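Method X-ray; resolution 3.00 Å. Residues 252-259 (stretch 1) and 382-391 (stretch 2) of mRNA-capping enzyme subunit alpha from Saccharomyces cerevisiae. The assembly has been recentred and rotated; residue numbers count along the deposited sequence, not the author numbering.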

# COMPACT_ATOMS: atom_id res chain seq x y z
N PRO C 252 -49.05 9.45 21.90
CA PRO C 252 -49.27 8.98 23.27
C PRO C 252 -48.17 9.43 24.23
O PRO C 252 -46.99 9.38 23.85
N GLU C 253 -48.55 9.90 25.42
CA GLU C 253 -47.62 10.13 26.55
C GLU C 253 -46.75 8.91 26.76
O GLU C 253 -45.62 9.02 27.24
N GLN C 254 -47.31 7.76 26.40
CA GLN C 254 -46.63 6.47 26.36
C GLN C 254 -45.69 6.26 25.18
O GLN C 254 -44.69 5.55 25.32
N GLU C 255 -45.97 6.88 24.03
CA GLU C 255 -45.18 6.64 22.82
C GLU C 255 -43.70 6.93 23.06
O GLU C 255 -42.89 6.00 23.01
N ASN C 256 -43.38 8.18 23.38
CA ASN C 256 -42.01 8.55 23.75
C ASN C 256 -41.58 7.71 24.94
O ASN C 256 -42.36 7.50 25.88
N THR C 257 -40.40 7.10 24.81
CA THR C 257 -39.78 6.25 25.84
C THR C 257 -38.32 6.00 25.46
O THR C 257 -37.94 6.31 24.33
N VAL C 258 -37.51 5.54 26.42
CA VAL C 258 -36.07 5.34 26.18
C VAL C 258 -35.42 4.07 26.75
O VAL C 258 -35.99 3.33 27.58
N ASP C 259 -34.24 3.78 26.20
CA ASP C 259 -33.49 2.60 26.60
C ASP C 259 -32.66 2.92 27.83
O ASP C 259 -31.87 3.88 27.85
N VAL C 382 -29.00 13.01 24.50
CA VAL C 382 -29.99 12.37 23.61
C VAL C 382 -31.12 11.67 24.42
O VAL C 382 -32.04 11.08 23.83
N VAL C 383 -31.06 11.77 25.75
CA VAL C 383 -32.11 11.28 26.65
C VAL C 383 -32.89 12.47 27.21
O VAL C 383 -34.13 12.49 27.19
N GLN C 384 -32.13 13.47 27.69
CA GLN C 384 -32.66 14.71 28.26
C GLN C 384 -33.84 15.21 27.42
O GLN C 384 -34.97 15.29 27.93
N LYS C 385 -33.61 15.41 26.12
CA LYS C 385 -34.61 15.85 25.15
C LYS C 385 -35.99 15.16 25.18
O LYS C 385 -36.99 15.75 24.76
N VAL C 386 -36.03 13.93 25.70
CA VAL C 386 -37.27 13.15 25.80
C VAL C 386 -37.96 13.30 27.18
O VAL C 386 -39.20 13.26 27.26
N LEU C 387 -37.17 13.48 28.24
CA LEU C 387 -37.70 13.80 29.58
C LEU C 387 -38.69 14.98 29.46
O LEU C 387 -39.72 15.01 30.14
N GLU C 388 -38.34 15.91 28.57
CA GLU C 388 -39.13 17.08 28.19
C GLU C 388 -40.55 16.73 27.75
O GLU C 388 -41.52 17.23 28.33
N SER C 389 -40.66 15.86 26.75
CA SER C 389 -41.96 15.56 26.14
C SER C 389 -42.95 14.87 27.07
O SER C 389 -44.14 15.22 27.08
N ILE C 390 -42.48 13.92 27.87
CA ILE C 390 -43.36 13.10 28.72
C ILE C 390 -44.19 13.94 29.72
O ILE C 390 -45.28 13.54 30.13
N ASN C 391 -43.67 15.12 30.07
CA ASN C 391 -44.40 16.13 30.85
C ASN C 391 -45.33 16.95 29.96
O ASN C 391 -46.44 17.28 30.40

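Residues 382-391 belong to a helix that runs past the stretch at both ends, and the loop 252-259 lies along one side of it, burying 313 Å² in all. Contacts fall at Val383 and Val386 and then at the neighbours Ser389 and Ile390, three and four residues beyond Val386, so that these side chains share one face of the helix, while Gln384, Lys385, Leu387 and Glu388 remain out of reach.

Asn256 is the hub. Its CA-to-CB bond points toward the helix, and a chi1 of 11°, between wells, with chi2 at -107° lays the amide across the helix face. CB packs against CG1 of Val386 at 3.7 Å, while OD1 accepts a weak hydrogen bond from OG of Ser389 at 3.5 Å. Ser389, also pointing toward the loop, adopts the t rotamer (chi1 -160°), which brings its hydroxyl to this carbonyl. On the other side of the amide, ND2 lies 4.3 Å from CG1 of Ile390 and 3.1 Å from the Glu253 backbone oxygen.

That same Glu253 O sits 3.6 Å from CG2 of Ile390, so this part of the contact depends on the loop backbone; the Glu253 side chain itself (chi1 p, chi2 m) leads its carboxylate away. Ile390 starts sideways and has both chi angles between wells (-29° and 148°).

Farther along the loop, Val258 supplies the apolar end of the interface. Pointing toward the helix with chi1 at 139°, off the wells, it spreads its methyls over two helix residues: CG1 meets CG2 of Val383 at 3.8 Å, and CG2 approaches CG2 of Val386 at 4.4 Å. Val383 and Val386 are both t, and Val386 uses its two methyls separately, CG1 against Asn256 and CG2 near Val258. The CA-to-CB bond of Thr257, between Asn256 and Val258 in sequence, points away from the helix (chi1 162°, t).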

# COMPACT_ATOMS: atom_id res chain seq x y z
CB PRO C 252 -49.25 7.44 23.15
CG PRO C 252 -49.31 7.11 21.69
CD PRO C 252 -49.47 8.41 20.92
CB GLU C 253 -48.37 10.44 27.86
CG GLU C 253 -49.69 9.68 28.10
CD GLU C 253 -50.87 10.31 27.37
OE1 GLU C 253 -51.51 9.63 26.53
OE2 GLU C 253 -51.12 11.50 27.62
CB GLN C 254 -47.66 5.34 26.44
CG GLN C 254 -47.83 4.71 27.83
CD GLN C 254 -47.91 5.67 29.02
OE1 GLN C 254 -47.42 5.34 30.11
NE2 GLN C 254 -48.55 6.84 28.83
CB GLU C 255 -45.71 7.43 21.62
CG GLU C 255 -45.42 6.80 20.26
CD GLU C 255 -45.78 7.73 19.10
OE1 GLU C 255 -45.18 8.83 19.00
OE2 GLU C 255 -46.66 7.33 18.30
CB ASN C 256 -41.82 10.06 24.02
CG ASN C 256 -43.15 10.83 24.10
OD1 ASN C 256 -43.50 11.59 23.18
ND2 ASN C 256 -43.87 10.67 25.21
CB THR C 257 -40.58 4.93 26.19
OG1 THR C 257 -39.71 4.00 26.86
CG2 THR C 257 -41.21 4.26 24.95
CB VAL C 258 -35.25 6.67 26.37
CG1 VAL C 258 -33.93 6.46 27.10
CG2 VAL C 258 -35.02 7.36 25.00
CB ASP C 259 -32.64 2.06 25.44
CG ASP C 259 -33.38 2.03 24.14
OD1 ASP C 259 -34.25 1.14 23.98
OD2 ASP C 259 -33.08 2.88 23.26
CB VAL C 382 -29.30 11.44 22.53
CG1 VAL C 382 -30.22 11.15 21.34
CG2 VAL C 382 -28.00 12.07 22.00
CB VAL C 383 -31.53 10.39 27.80
CG1 VAL C 383 -32.52 10.21 28.97
CG2 VAL C 383 -31.12 9.03 27.27
CB GLN C 384 -31.54 15.75 28.43
CG GLN C 384 -31.91 16.96 29.31
CD GLN C 384 -30.79 17.42 30.25
OE1 GLN C 384 -30.78 18.58 30.69
NE2 GLN C 384 -29.87 16.51 30.60
CB LYS C 385 -34.03 15.75 23.74
CG LYS C 385 -32.89 16.70 23.43
CD LYS C 385 -33.35 17.99 22.76
CE LYS C 385 -33.56 19.11 23.77
NZ LYS C 385 -34.17 20.31 23.13
CB VAL C 386 -37.06 11.65 25.41
CG1 VAL C 386 -38.40 10.91 25.27
CG2 VAL C 386 -36.25 11.54 24.10
CB LEU C 387 -36.57 14.09 30.59
CG LEU C 387 -36.05 15.50 30.96
CD1 LEU C 387 -36.86 16.14 32.10
CD2 LEU C 387 -34.57 15.48 31.34
CB GLU C 388 -38.39 17.84 27.07
CG GLU C 388 -39.09 19.09 26.53
CD GLU C 388 -39.07 20.26 27.51
OE1 GLU C 388 -37.96 20.66 27.92
OE2 GLU C 388 -40.15 20.78 27.85
CB SER C 389 -41.82 14.78 24.83
OG SER C 389 -43.01 14.92 24.07
CB ILE C 390 -42.60 11.92 29.42
CG1 ILE C 390 -41.39 11.44 28.58
CG2 ILE C 390 -43.56 10.73 29.71
CD1 ILE C 390 -40.22 10.92 29.43
CB ASN C 391 -43.47 17.10 31.58
CG ASN C 391 -42.03 16.64 31.63
OD1 ASN C 391 -41.14 17.31 31.09
ND2 ASN C 391 -41.78 15.51 32.29